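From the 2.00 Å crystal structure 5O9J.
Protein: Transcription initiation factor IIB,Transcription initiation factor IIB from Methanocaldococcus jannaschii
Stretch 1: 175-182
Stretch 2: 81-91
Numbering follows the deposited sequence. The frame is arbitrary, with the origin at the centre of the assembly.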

ATOM      1  N   GLY A 175       3.971   4.939   2.447  1.00 31.98           N
ATOM      2  CA  GLY A 175       4.436   5.647   1.274  1.00 34.49           C
ATOM      3  C   GLY A 175       3.855   7.035   1.186  1.00 37.31           C
ATOM      4  O   GLY A 175       3.005   7.415   1.992  1.00 36.20           O
ATOM      5  N   PHE A 176       4.305   7.790   0.190  1.00 37.32           N
ATOM      6  CA  PHE A 176       3.925   9.189   0.054  1.00 38.45           C
ATOM      7  C   PHE A 176       3.272   9.480  -1.285  1.00 37.82           C
ATOM      8  O   PHE A 176       3.647   8.905  -2.299  1.00 37.59           O
ATOM      9  CB  PHE A 176       5.153  10.083   0.215  1.00 43.77           C
ATOM     10  CG  PHE A 176       5.967   9.779   1.433  1.00 42.58           C
ATOM     11  CD1 PHE A 176       5.354   9.628   2.669  1.00 43.91           C
ATOM     12  CD2 PHE A 176       7.343   9.651   1.347  1.00 45.26           C
ATOM     13  CE1 PHE A 176       6.101   9.348   3.798  1.00 49.28           C
ATOM     14  CE2 PHE A 176       8.100   9.374   2.470  1.00 50.23           C
ATOM     15  CZ  PHE A 176       7.480   9.217   3.697  1.00 51.22           C
ATOM     16  N   GLY A 177       2.307  10.388  -1.294  1.00 37.37           N
ATOM     17  CA  GLY A 177       1.751  10.857  -2.548  1.00 37.96           C
ATOM     18  C   GLY A 177       0.285  11.216  -2.467  1.00 34.84           C
ATOM     19  O   GLY A 177      -0.146  12.223  -3.019  1.00 40.38           O
ATOM     20  N   GLY A 178      -0.490  10.388  -1.780  1.00 34.78           N
ATOM     21  CA  GLY A 178      -1.921  10.613  -1.688  1.00 31.68           C
ATOM     22  C   GLY A 178      -2.676   9.619  -2.546  1.00 35.01           C
ATOM     23  O   GLY A 178      -3.872   9.773  -2.782  1.00 28.14           O
ATOM     24  N   PHE A 179      -1.972   8.598  -3.033  1.00 31.67           N
ATOM     25  CA  PHE A 179      -2.636   7.541  -3.779  1.00 31.00           C
ATOM     26  C   PHE A 179      -3.468   6.685  -2.835  1.00 30.11           C
ATOM     27  O   PHE A 179      -3.082   6.455  -1.697  1.00 32.13           O
ATOM     28  CB  PHE A 179      -1.629   6.652  -4.508  1.00 29.66           C
ATOM     29  CG  PHE A 179      -0.834   7.359  -5.560  1.00 28.88           C
ATOM     30  CD1 PHE A 179       0.357   7.989  -5.240  1.00 30.63           C
ATOM     31  CD2 PHE A 179      -1.262   7.368  -6.879  1.00 29.66           C
ATOM     32  CE1 PHE A 179       1.102   8.628  -6.214  1.00 34.16           C
ATOM     33  CE2 PHE A 179      -0.522   8.003  -7.853  1.00 31.38           C
ATOM     34  CZ  PHE A 179       0.660   8.638  -7.519  1.00 33.21           C
ATOM     35  N   VAL A 180      -4.607   6.204  -3.308  1.00 30.47           N
ATOM     36  CA  VAL A 180      -5.300   5.134  -2.605  1.00 30.12           C
ATOM     37  C   VAL A 180      -5.287   3.889  -3.482  1.00 28.59           C
ATOM     38  O   VAL A 180      -5.865   3.864  -4.566  1.00 33.27           O
ATOM     39  CB  VAL A 180      -6.739   5.516  -2.248  1.00 35.45           C
ATOM     40  CG1 VAL A 180      -7.402   4.374  -1.492  1.00 34.20           C
ATOM     41  CG2 VAL A 180      -6.742   6.782  -1.418  1.00 28.66           C
ATOM     42  N   LEU A 181      -4.601   2.861  -3.009  1.00 27.69           N
ATOM     43  CA  LEU A 181      -4.417   1.652  -3.791  1.00 33.34           C
ATOM     44  C   LEU A 181      -5.348   0.562  -3.288  1.00 33.86           C
ATOM     45  O   LEU A 181      -5.265   0.148  -2.127  1.00 34.75           O
ATOM     46  CB  LEU A 181      -2.959   1.184  -3.726  1.00 30.38           C
ATOM     47  CG  LEU A 181      -1.852   2.146  -4.185  1.00 33.84           C
ATOM     48  CD1 LEU A 181      -2.225   2.869  -5.481  1.00 27.46           C
ATOM     49  CD2 LEU A 181      -1.478   3.139  -3.086  1.00 32.73           C
ATOM     50  N   HIS A 182      -6.241   0.104  -4.158  1.00 29.93           N
ATOM     51  CA  HIS A 182      -7.163  -0.960  -3.798  1.00 33.19           C
ATOM     52  C   HIS A 182      -6.675  -2.316  -4.310  1.00 35.15           C
ATOM     53  O   HIS A 182      -6.296  -2.430  -5.470  1.00 32.60           O
ATOM     54  CB  HIS A 182      -8.554  -0.672  -4.363  1.00 34.61           C
ATOM     55  CG  HIS A 182      -9.113   0.660  -3.961  1.00 38.35           C
ATOM     56  ND1 HIS A 182     -10.059   0.794  -2.951  1.00 41.86           N
ATOM     57  CD2 HIS A 182      -8.893   1.903  -4.430  1.00 37.52           C
ATOM     58  CE1 HIS A 182     -10.377   2.064  -2.831  1.00 41.64           C
ATOM     59  NE2 HIS A 182      -9.691   2.768  -3.704  1.00 37.20           N
TER
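Stretch 2, residues 81-91: EIVVEGNKKVR

Stretch 2 is a β-hairpin. Its first strand, already under way at Glu 81, runs through Val 84, antiparallel to the returning strand through Lys 89 and Val 90, and the two are tied by Ile 82 N to Val 90 O (3.0 Å), Val 90 N to Ile 82 O (3.1 Å) and Val 84 N to Lys 88 O (2.8 Å), with a weak bond from Lys 88 N to Val 84 O at 3.5 Å. Around the turn, Gly 86 (phi 81°) and Asn 87 (phi 54°) both take positive phi, the former in a region that favours glycine. This hairpin lies against a loop, Gly 177 to Phe 179, that leads into the strand beginning at Val 180. The closest CA pair is Gly 177 CA and Lys 88 CA, at 6.0 Å.

No direct hydrogen bond joins the two stretches, so side-chain packing and water carry the contact. Its centre is Phe 179, whose CA-to-CB bond points toward the hairpin. Its chi1 at -64° (m) and chi2 at 89°, a common setting for phenylalanine, turn one ring face to Val 90. There CG1 of Val 90 stands 3.5 Å from the centroid of the Phe 179 ring, only 6° off the normal, a nearly ideal CH-pi contact. Val 90 has chi1 at 62° (p), and this rotamer places CG1 over the ring while CG2 reaches CD2 of Leu 181 at 4.4 Å. Leu 181, m at both chi1 and chi2, thus extends the apolar patch along the strand that follows the loop.

The ring also meets the hairpin's backbone. CE1 of Phe 179 lies 3.7 Å from C of Lys 89, and CZ of Phe 179 approaches C of Lys 88 at 4.3 Å, the latter near the ring plane. CZ of Phe 179 also lies 4.3 Å from CG2 of Val 84, which is m at chi1. Ile 82, Val 84, Lys 88 and Val 90 all point toward stretch 1, whereas Val 83 and Lys 89 point away, the alternation expected of extended strands.

Lys 88 is polar at its tip but contributes its aliphatic stem: chi2 and chi3 are both t, and CE of Lys 88 comes within 3.6 Å of Gly 177 O. Its NZ is satisfied elsewhere in the structure. Gly 177 is glycine for reasons legible in the backbone. At phi 147° and psi -42° a CB would jam against the preceding carbonyl, and a CB on Gly 177 would also fall 2.9 Å from CD1 of Phe 179. The loop therefore leaves that space to the ring.

Where carbonyls face each other, water mediates. Phe 176 O and Lys 89 O are 4.1 Å apart, and water 1 donates to both, at 2.7 Å from Phe 176 O and 2.6 Å from Lys 89 O. Water 2 accepts from Lys 89 N at 3.2 Å and donates to Phe 176 O at 3.2 Å.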

ATOM      1  N   GLU A  81       5.307   1.545 -12.159  1.00 37.19           N
ATOM      2  CA  GLU A  81       5.491   2.868 -11.586  1.00 41.35           C
ATOM      3  C   GLU A  81       4.586   3.851 -12.309  1.00 39.51           C
ATOM      4  O   GLU A  81       4.755   4.098 -13.498  1.00 39.87           O
ATOM      5  CB  GLU A  81       6.948   3.309 -11.673  1.00 41.53           C
ATOM      6  CG  GLU A  81       7.218   4.649 -11.037  1.00 44.90           C
ATOM      7  CD  GLU A  81       8.609   5.154 -11.341  1.00 48.95           C
ATOM      8  OE1 GLU A  81       8.909   5.352 -12.535  1.00 48.61           O
ATOM      9  OE2 GLU A  81       9.401   5.349 -10.393  1.00 48.49           O
ATOM     10  N   ILE A  82       3.598   4.380 -11.593  1.00 37.68           N
ATOM     11  CA  ILE A  82       2.717   5.408 -12.136  1.00 40.76           C
ATOM     12  C   ILE A  82       3.257   6.782 -11.791  1.00 40.54           C
ATOM     13  O   ILE A  82       3.494   7.072 -10.624  1.00 39.19           O
ATOM     14  CB  ILE A  82       1.284   5.303 -11.579  1.00 41.35           C
ATOM     15  CG1 ILE A  82       0.716   3.906 -11.796  1.00 39.33           C
ATOM     16  CG2 ILE A  82       0.382   6.336 -12.238  1.00 37.43           C
ATOM     17  CD1 ILE A  82      -0.626   3.704 -11.116  1.00 47.49           C
ATOM     18  N   VAL A  83       3.457   7.627 -12.797  1.00 40.47           N
ATOM     19  CA  VAL A  83       3.935   8.980 -12.547  1.00 39.35           C
ATOM     20  C   VAL A  83       2.904   9.988 -13.032  1.00 41.20           C
ATOM     21  O   VAL A  83       2.496   9.945 -14.192  1.00 42.26           O
ATOM     22  CB  VAL A  83       5.289   9.237 -13.233  1.00 42.54           C
ATOM     23  CG1 VAL A  83       5.849  10.574 -12.795  1.00 41.73           C
ATOM     24  CG2 VAL A  83       6.264   8.120 -12.900  1.00 40.85           C
ATOM     25  N   VAL A  84       2.474  10.881 -12.141  1.00 40.51           N
ATOM     26  CA  VAL A  84       1.442  11.866 -12.471  1.00 38.99           C
ATOM     27  C   VAL A  84       2.002  13.281 -12.412  1.00 43.52           C
ATOM     28  O   VAL A  84       3.152  13.468 -12.017  1.00 44.25           O
ATOM     29  CB  VAL A  84       0.221  11.760 -11.525  1.00 38.89           C
ATOM     30  CG1 VAL A  84      -0.437  10.387 -11.640  1.00 37.60           C
ATOM     31  CG2 VAL A  84       0.624  12.042 -10.083  1.00 40.42           C
ATOM     32  N   GLU A  85       1.192  14.265 -12.819  1.00 43.69           N
ATOM     33  CA  GLU A  85       1.568  15.684 -12.746  1.00 49.24           C
ATOM     34  C   GLU A  85       2.185  16.058 -11.402  1.00 51.39           C
ATOM     35  O   GLU A  85       1.728  15.598 -10.351  1.00 49.21           O
ATOM     36  CB  GLU A  85       0.360  16.599 -12.964  1.00 49.84           C
ATOM     37  CG  GLU A  85      -0.537  16.322 -14.145  1.00 45.48           C
ATOM     38  CD  GLU A  85      -1.804  17.177 -14.075  1.00 47.80           C
ATOM     39  OE1 GLU A  85      -1.747  18.278 -13.482  1.00 51.18           O
ATOM     40  OE2 GLU A  85      -2.864  16.747 -14.577  1.00 47.63           O
ATOM     41  N   GLY A  86       3.198  16.918 -11.435  1.00 53.13           N
ATOM     42  CA  GLY A  86       3.904  17.309 -10.226  1.00 54.84           C
ATOM     43  C   GLY A  86       4.938  16.274  -9.811  1.00 53.96           C
ATOM     44  O   GLY A  86       5.498  16.336  -8.715  1.00 53.56           O
ATOM     45  N   ASN A  87       5.187  15.320 -10.704  1.00 54.73           N
ATOM     46  CA  ASN A  87       6.127  14.232 -10.461  1.00 55.13           C
ATOM     47  C   ASN A  87       5.847  13.466  -9.171  1.00 53.25           C
ATOM     48  O   ASN A  87       6.775  13.066  -8.471  1.00 57.29           O
ATOM     49  CB  ASN A  87       7.566  14.758 -10.455  1.00 55.84           C
ATOM     50  CG  ASN A  87       8.113  14.958 -11.858  1.00 64.40           C
ATOM     51  OD1 ASN A  87       7.951  16.024 -12.456  1.00 68.00           O
ATOM     52  ND2 ASN A  87       8.751  13.923 -12.398  1.00 61.20           N
ATOM     53  N   LYS A  88       4.564  13.286  -8.857  1.00 51.56           N
ATOM     54  CA  LYS A  88       4.147  12.319  -7.847  1.00 47.72           C
ATOM     55  C   LYS A  88       4.176  10.936  -8.483  1.00 44.63           C
ATOM     56  O   LYS A  88       3.838  10.777  -9.657  1.00 44.98           O
ATOM     57  CB  LYS A  88       2.747  12.628  -7.311  1.00 43.18           C
ATOM     58  CG  LYS A  88       2.695  13.676  -6.225  1.00 47.78           C
ATOM     59  CD  LYS A  88       1.255  14.013  -5.863  1.00 44.97           C
ATOM     60  CE  LYS A  88       1.197  15.041  -4.745  1.00 50.67           C
ATOM     61  NZ  LYS A  88       0.107  16.041  -4.961  1.00 52.48           N
ATOM     62  N   LYS A  89       4.584   9.934  -7.718  1.00 43.16           N
ATOM     63  CA  LYS A  89       4.699   8.598  -8.279  1.00 45.34           C
ATOM     64  C   LYS A  89       4.531   7.507  -7.233  1.00 39.80           C
ATOM     65  O   LYS A  89       4.754   7.722  -6.045  1.00 42.72           O
ATOM     66  CB  LYS A  89       6.047   8.440  -8.991  1.00 47.28           C
ATOM     67  CG  LYS A  89       7.257   8.572  -8.087  1.00 45.28           C
ATOM     68  CD  LYS A  89       8.533   8.728  -8.903  1.00 52.49           C
ATOM     69  CE  LYS A  89       8.677  10.147  -9.443  1.00 56.24           C
ATOM     70  NZ  LYS A  89       9.963  10.350 -10.183  1.00 54.09           N
ATOM     71  N   VAL A  90       4.125   6.329  -7.691  1.00 38.57           N
ATOM     72  CA  VAL A  90       3.933   5.198  -6.799  1.00 40.30           C
ATOM     73  C   VAL A  90       4.313   3.918  -7.533  1.00 33.11           C
ATOM     74  O   VAL A  90       4.133   3.822  -8.744  1.00 37.84           O
ATOM     75  CB  VAL A  90       2.468   5.133  -6.286  1.00 36.94           C
ATOM     76  CG1 VAL A  90       1.489   4.940  -7.441  1.00 32.20           C
ATOM     77  CG2 VAL A  90       2.304   4.042  -5.239  1.00 33.93           C
ATOM     78  N   ARG A  91       4.866   2.950  -6.809  1.00 38.56           N
ATOM     79  CA  ARG A  91       5.190   1.647  -7.391  1.00 38.98           C
ATOM     80  C   ARG A  91       4.294   0.563  -6.819  1.00 38.58           C
ATOM     81  O   ARG A  91       4.319   0.307  -5.614  1.00 41.68           O
ATOM     82  CB  ARG A  91       6.647   1.276  -7.130  1.00 45.03           C
ATOM     83  CG  ARG A  91       7.668   2.241  -7.684  1.00 47.75           C
ATOM     84  CD  ARG A  91       9.070   1.755  -7.334  1.00 53.72           C
ATOM     85  NE  ARG A  91      10.089   2.358  -8.183  1.00 55.64           N
ATOM     86  CZ  ARG A  91      11.224   1.757  -8.522  1.00 56.67           C
ATOM     87  NH1 ARG A  91      12.090   2.384  -9.306  1.00 52.79           N
ATOM     88  NH2 ARG A  91      11.490   0.531  -8.083  1.00 52.75           N
TER
HETATM   89  O   HOH W   1       4.109   6.664  -3.801  1.00 43.35           O
HETATM   90  O   HOH W   2       5.218  10.508  -4.641  1.00 46.48           O